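Putative sarcosine dimethylglycine methyltransferase (Galdieria sulphuraria, PDB 2O57) is of unproven function but probably transfers methyl groups from S-adenosylmethionine to the amino nitrogen of sarcosine and dimethylglycine. Local coordinates at residues 96-101 with 128-133; 230-235 with 288-293. All blocks are in the same frame, centred on the assembly; numbering follows the deposited sequence.

Contact 1 (96-101 with 128-133)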
loop_
_atom_site.group_PDB
_atom_site.type_symbol
_atom_site.label_atom_id
_atom_site.label_comp_id
_atom_site.label_asym_id
_atom_site.label_seq_id
_atom_site.Cartn_x
_atom_site.Cartn_y
_atom_site.Cartn_z
ATOM N N ALA A 96 -19.836 -4.143 0.530
ATOM C CA ALA A 96 -19.027 -2.925 0.688
ATOM C C ALA A 96 -19.920 -1.721 0.794
ATOM O O ALA A 96 -19.613 -0.816 1.547
ATOM C CB ALA A 96 -18.105 -2.738 -0.482
ATOM N N ALA A 97 -20.985 -1.675 -0.018
ATOM C CA ALA A 97 -21.874 -0.529 -0.023
ATOM C C ALA A 97 -22.530 -0.381 1.354
ATOM O O ALA A 97 -22.557 0.717 1.913
ATOM C CB ALA A 97 -22.932 -0.647 -1.109
ATOM N N ARG A 98 -23.036 -1.489 1.898
ATOM C CA ARG A 98 -23.597 -1.461 3.242
ATOM C C ARG A 98 -22.560 -1.073 4.298
ATOM O O ARG A 98 -22.865 -0.255 5.166
ATOM C CB ARG A 98 -24.298 -2.777 3.616
ATOM C CG ARG A 98 -25.663 -2.900 2.859
ATOM C CD ARG A 98 -26.389 -4.207 3.172
ATOM N NE ARG A 98 -25.634 -5.399 2.731
ATOM C CZ ARG A 98 -25.661 -5.931 1.507
ATOM N NH1 ARG A 98 -26.396 -5.363 0.547
ATOM N NH2 ARG A 98 -24.941 -7.054 1.256
ATOM N N PHE A 99 -21.353 -1.648 4.211
ATOM C CA PHE A 99 -20.218 -1.263 5.098
ATOM C C PHE A 99 -19.941 0.265 5.066
ATOM O O PHE A 99 -19.862 0.926 6.113
ATOM C CB PHE A 99 -18.971 -2.046 4.686
ATOM C CG PHE A 99 -17.689 -1.579 5.333
ATOM C CD1 PHE A 99 -17.349 -2.020 6.608
ATOM C CD2 PHE A 99 -16.815 -0.728 4.657
ATOM C CE1 PHE A 99 -16.160 -1.601 7.210
ATOM C CE2 PHE A 99 -15.607 -0.309 5.239
ATOM C CZ PHE A 99 -15.277 -0.750 6.505
ATOM N N LEU A 100 -19.814 0.827 3.868
ATOM C CA LEU A 100 -19.529 2.265 3.753
ATOM C C LEU A 100 -20.678 3.177 4.248
ATOM O O LEU A 100 -20.451 4.234 4.877
ATOM C CB LEU A 100 -19.147 2.591 2.307
ATOM C CG LEU A 100 -17.843 1.979 1.767
ATOM C CD1 LEU A 100 -17.741 2.389 0.302
ATOM C CD2 LEU A 100 -16.640 2.501 2.551
ATOM N N VAL A 101 -21.911 2.781 3.933
ATOM C CA VAL A 101 -23.087 3.542 4.347
ATOM C C VAL A 101 -23.172 3.550 5.897
ATOM O O VAL A 101 -23.283 4.629 6.496
ATOM C CB VAL A 101 -24.398 3.012 3.685
ATOM C CG1 VAL A 101 -25.662 3.661 4.338
ATOM C CG2 VAL A 101 -24.361 3.237 2.158
ATOM N N ALA A 128 -32.037 -4.334 5.737
ATOM C CA ALA A 128 -31.127 -3.518 6.554
ATOM C C ALA A 128 -31.733 -2.158 6.896
ATOM O O ALA A 128 -31.264 -1.480 7.802
ATOM C CB ALA A 128 -29.785 -3.330 5.831
ATOM N N GLY A 129 -32.762 -1.766 6.160
ATOM C CA GLY A 129 -33.308 -0.424 6.278
ATOM C C GLY A 129 -32.363 0.583 5.639
ATOM O O GLY A 129 -32.313 1.725 6.060
ATOM N N LEU A 130 -31.613 0.166 4.612
ATOM C CA LEU A 130 -30.647 1.073 3.975
ATOM C C LEU A 130 -31.008 1.471 2.542
ATOM O O LEU A 130 -30.174 2.022 1.790
ATOM C CB LEU A 130 -29.232 0.457 4.024
ATOM C CG LEU A 130 -28.650 0.166 5.426
ATOM C CD1 LEU A 130 -27.339 -0.669 5.328
ATOM C CD2 LEU A 130 -28.410 1.486 6.227
ATOM N N ALA A 131 -32.255 1.198 2.159
ATOM C CA ALA A 131 -32.661 1.355 0.767
ATOM C C ALA A 131 -32.728 2.828 0.312
ATOM O O ALA A 131 -32.636 3.114 -0.882
ATOM C CB ALA A 131 -33.965 0.643 0.523
ATOM N N ASP A 132 -32.860 3.767 1.252
ATOM C CA ASP A 132 -32.768 5.186 0.888
ATOM C C ASP A 132 -31.330 5.619 0.595
ATOM O O ASP A 132 -31.133 6.670 0.014
ATOM C CB ASP A 132 -33.331 6.074 1.983
ATOM C CG ASP A 132 -34.816 5.833 2.227
ATOM O OD1 ASP A 132 -35.538 5.440 1.276
ATOM O OD2 ASP A 132 -35.240 6.039 3.382
ATOM N N ASN A 133 -30.338 4.832 1.021
ATOM C CA ASN A 133 -28.939 5.199 0.798
ATOM C C ASN A 133 -28.250 4.401 -0.280
ATOM O O ASN A 133 -27.216 4.831 -0.797
ATOM C CB ASN A 133 -28.101 5.122 2.096
ATOM C CG ASN A 133 -28.287 6.356 3.008
ATOM O OD1 ASN A 133 -27.333 7.138 3.244
ATOM N ND2 ASN A 133 -29.505 6.527 3.527
#
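Val101 turns CG1 anti to its backbone N (chi1 169°), while Leu130 extends CD1 anti to its CA (chi2 170°), which leaves CD2 as the branch that meets the valine; the two side chains slide past each other in opposite directions, with Val101 CG1 4.0 Å from Leu130 CD2. The same Val101 methyl reaches the other end of the loop, 3.6 Å from Asn133 CB, so one branch spans two loop residues. The second methyl of Leu130 serves a different partner: CD1 lies 3.7 Å from Arg98 CG, one helical turn earlier, and the arginine's CD stands 4.4 Å from Ala128 CB. Arg98 thus offers its aliphatic stem here, and its guanidinium goes on to hydrogen-bond Asn125 OD1 and Tyr93 O. Gly129 suits the turn between Ala128 and Leu130, where its positive phi (73°) closes a Schellman motif at the end of helix 115-128, letting the chain swing back toward strand 134-138. Ala97 and Val101 also rest on Ile134 of that strand. No hydrogen bond joins 96-101 to 128-133; the two meet mainly through methyls and methylenes, which implies a contact held by shape and dispersion.

Contact 2 (230-235 with 288-293)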
loop_
_atom_site.group_PDB
_atom_site.type_symbol
_atom_site.label_atom_id
_atom_site.label_comp_id
_atom_site.label_asym_id
_atom_site.label_seq_id
_atom_site.Cartn_x
_atom_site.Cartn_y
_atom_site.Cartn_z
ATOM N N ARG A 230 -1.560 7.210 -4.940
ATOM C CA ARG A 230 -0.784 6.178 -4.258
ATOM C C ARG A 230 -1.089 4.797 -4.838
ATOM O O ARG A 230 -2.193 4.571 -5.370
ATOM C CB ARG A 230 -1.068 6.209 -2.755
ATOM C CG ARG A 230 -2.541 5.963 -2.360
ATOM C CD ARG A 230 -2.808 6.252 -0.891
ATOM N NE ARG A 230 -3.080 7.683 -0.675
ATOM C CZ ARG A 230 -3.986 8.174 0.171
ATOM N NH1 ARG A 230 -4.723 7.379 0.955
ATOM N NH2 ARG A 230 -4.157 9.484 0.255
ATOM N N THR A 231 -0.132 3.875 -4.701
ATOM C CA THR A 231 -0.294 2.488 -5.120
ATOM C C THR A 231 0.281 1.501 -4.095
ATOM O O THR A 231 1.138 1.865 -3.240
ATOM C CB THR A 231 0.312 2.215 -6.521
ATOM O OG1 THR A 231 1.731 2.361 -6.496
ATOM C CG2 THR A 231 -0.244 3.169 -7.571
ATOM N N PHE A 232 -0.205 0.259 -4.189
ATOM C CA PHE A 232 0.076 -0.789 -3.239
ATOM C C PHE A 232 0.186 -2.074 -4.047
ATOM O O PHE A 232 -0.594 -2.303 -4.983
ATOM C CB PHE A 232 -1.086 -0.929 -2.214
ATOM C CG PHE A 232 -1.429 0.353 -1.474
ATOM C CD1 PHE A 232 -0.887 0.619 -0.214
ATOM C CD2 PHE A 232 -2.305 1.287 -2.025
ATOM C CE1 PHE A 232 -1.199 1.824 0.469
ATOM C CE2 PHE A 232 -2.598 2.487 -1.361
ATOM C CZ PHE A 232 -2.059 2.754 -0.118
ATOM N N SER A 233 1.178 -2.892 -3.722
ATOM C CA SER A 233 1.315 -4.212 -4.355
ATOM C C SER A 233 1.509 -5.173 -3.199
ATOM O O SER A 233 2.438 -4.997 -2.386
ATOM C CB SER A 233 2.502 -4.228 -5.331
ATOM O OG SER A 233 2.788 -5.557 -5.775
ATOM N N ARG A 234 0.598 -6.136 -3.080
ATOM C CA ARG A 234 0.651 -7.081 -1.978
ATOM C C ARG A 234 0.637 -8.495 -2.535
ATOM O O ARG A 234 -0.419 -9.150 -2.476
ATOM C CB ARG A 234 -0.546 -6.870 -1.060
ATOM C CG ARG A 234 -0.563 -5.468 -0.394
ATOM C CD ARG A 234 -1.830 -5.304 0.430
ATOM N NE ARG A 234 -2.029 -3.945 0.944
ATOM C CZ ARG A 234 -1.642 -3.559 2.153
ATOM N NH1 ARG A 234 -1.022 -4.420 2.992
ATOM N NH2 ARG A 234 -1.907 -2.312 2.539
ATOM N N PRO A 235 1.790 -8.979 -3.066
ATOM C CA PRO A 235 1.789 -10.386 -3.531
ATOM C C PRO A 235 1.635 -11.375 -2.363
ATOM O O PRO A 235 1.115 -12.481 -2.560
ATOM C CB PRO A 235 3.139 -10.537 -4.244
ATOM C CG PRO A 235 4.024 -9.464 -3.615
ATOM C CD PRO A 235 3.101 -8.313 -3.297
ATOM N N GLY A 288 -3.452 -2.263 -5.436
ATOM C CA GLY A 288 -4.428 -1.313 -4.892
ATOM C C GLY A 288 -3.999 0.066 -5.375
ATOM O O GLY A 288 -2.789 0.334 -5.457
HETATM N N MSE A 289 -4.955 0.937 -5.701
HETATM C CA MSE A 289 -4.620 2.283 -6.163
HETATM C C MSE A 289 -5.672 3.317 -5.792
HETATM O O MSE A 289 -6.843 3.005 -5.714
HETATM C CB MSE A 289 -4.461 2.331 -7.678
HETATM C CG MSE A 289 -3.752 1.116 -8.266
HETATM SE SE MSE A 289 -3.704 1.010 -10.186
HETATM C CE MSE A 289 -2.434 2.468 -10.592
ATOM N N LEU A 290 -5.236 4.558 -5.604
ATOM C CA LEU A 290 -6.166 5.670 -5.478
ATOM C C LEU A 290 -5.802 6.722 -6.500
ATOM O O LEU A 290 -4.612 7.015 -6.740
ATOM C CB LEU A 290 -6.155 6.268 -4.086
ATOM C CG LEU A 290 -7.039 5.581 -3.038
ATOM C CD1 LEU A 290 -6.266 4.318 -2.461
ATOM C CD2 LEU A 290 -7.223 6.625 -2.000
ATOM N N PHE A 291 -6.837 7.276 -7.112
ATOM C CA PHE A 291 -6.683 8.290 -8.144
ATOM C C PHE A 291 -7.505 9.491 -7.759
ATOM O O PHE A 291 -8.480 9.362 -7.012
ATOM C CB PHE A 291 -7.238 7.797 -9.482
ATOM C CG PHE A 291 -6.669 6.487 -9.960
ATOM C CD1 PHE A 291 -5.484 6.453 -10.691
ATOM C CD2 PHE A 291 -7.349 5.296 -9.720
ATOM C CE1 PHE A 291 -4.971 5.236 -11.167
ATOM C CE2 PHE A 291 -6.856 4.079 -10.200
ATOM C CZ PHE A 291 -5.665 4.052 -10.921
ATOM N N ARG A 292 -7.132 10.657 -8.271
ATOM C CA ARG A 292 -8.018 11.801 -8.190
ATOM C C ARG A 292 -8.231 12.397 -9.582
ATOM O O ARG A 292 -7.304 12.445 -10.393
ATOM C CB ARG A 292 -7.483 12.858 -7.221
ATOM C CG ARG A 292 -8.457 14.023 -6.985
ATOM C CD ARG A 292 -7.910 15.143 -6.096
ATOM N NE ARG A 292 -7.653 14.782 -4.700
ATOM C CZ ARG A 292 -8.548 14.744 -3.704
ATOM N NH1 ARG A 292 -9.863 14.993 -3.897
ATOM N NH2 ARG A 292 -8.113 14.436 -2.493
ATOM N N LYS A 293 -9.456 12.826 -9.867
ATOM C CA LYS A 293 -9.751 13.541 -11.104
ATOM C C LYS A 293 -9.235 15.010 -11.041
ATOM O O LYS A 293 -9.960 15.937 -10.639
ATOM C CB LYS A 293 -11.247 13.520 -11.415
ATOM C CG LYS A 293 -11.591 14.136 -12.764
ATOM C CD LYS A 293 -13.078 13.873 -13.147
ATOM C CE LYS A 293 -13.517 14.720 -14.344
ATOM N NZ LYS A 293 -14.962 14.424 -14.698
#
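Arg230 and Leu290 stand side by side and point the same way, the aliphatic part of the arginine against the leucine: Arg230 CG is 4.0 Å from Leu290 CB. Further out, Leu290 CD2 sits over one face of the guanidinium, toward its rim, 3.9 Å from Arg230 NH1. An arginine suits this buried place because its stem can pack against leucine while its charged end is paired, through NH1 with Glu73 and through NH2 with Asp236 of the second subunit. Phe232 shares this face of the sheet. Its CG lies anti to the carbonyl carbon (chi1 -55°), and the ring's edge lies beside the backbone of Gly288, with CD2 3.6 Å from Gly288 O. Gly288, with no side chain, lets the ring edge lie close against its backbone. On the other face Thr231 and selenomethionine Met289 also run alongside each other, Thr231 CG2 meeting Met289 CE at 3.8 Å.

Between the two faces the strands run antiparallel. Leu290 N donates to Arg230 O at 3.1 Å, nearly straight at 165°, and Phe232 and Gly288 exchange two further backbone bonds, of which Phe232 N to Gly288 O is the more bent, at 136°. Strand 284-293 has strand 181-190 on its other side, and helix 214-223 packs on the face bearing Met289, through Leu214 and Tyr217. Trp69 of helix 59-76 meets the Phe232 ring edge-to-face, while residues 231-233 pair antiparallel with a strand of the second subunit, carrying the sheet across the interface.

Overall arrangement
Contact 1 closes before contact 2 opens along the chain, and their centres lie 25 Å apart, with nearest atoms about 11 Å from each other. They sit toward the two ends of one seven-stranded mixed sheet of order 3-2-1-4-5-7-6, as in Rossmann-like class I methyltransferases. Contact 1 packs helix 95-104 against the approach to edge strand 134-138, within the methyltransferase domain, whose glycine-rich turn probably faces S-adenosylmethionine. Contact 2 joins the last two strands, 284-293 and 226-233, the former antiparallel to its neighbours. Helix 59-76 borders both, touching Phe99 and Leu100 of segment 96-101 and, through Trp69, Phe232 of segment 230-235. One end thus belongs to the probable cofactor-binding region, the other to the dimer interface.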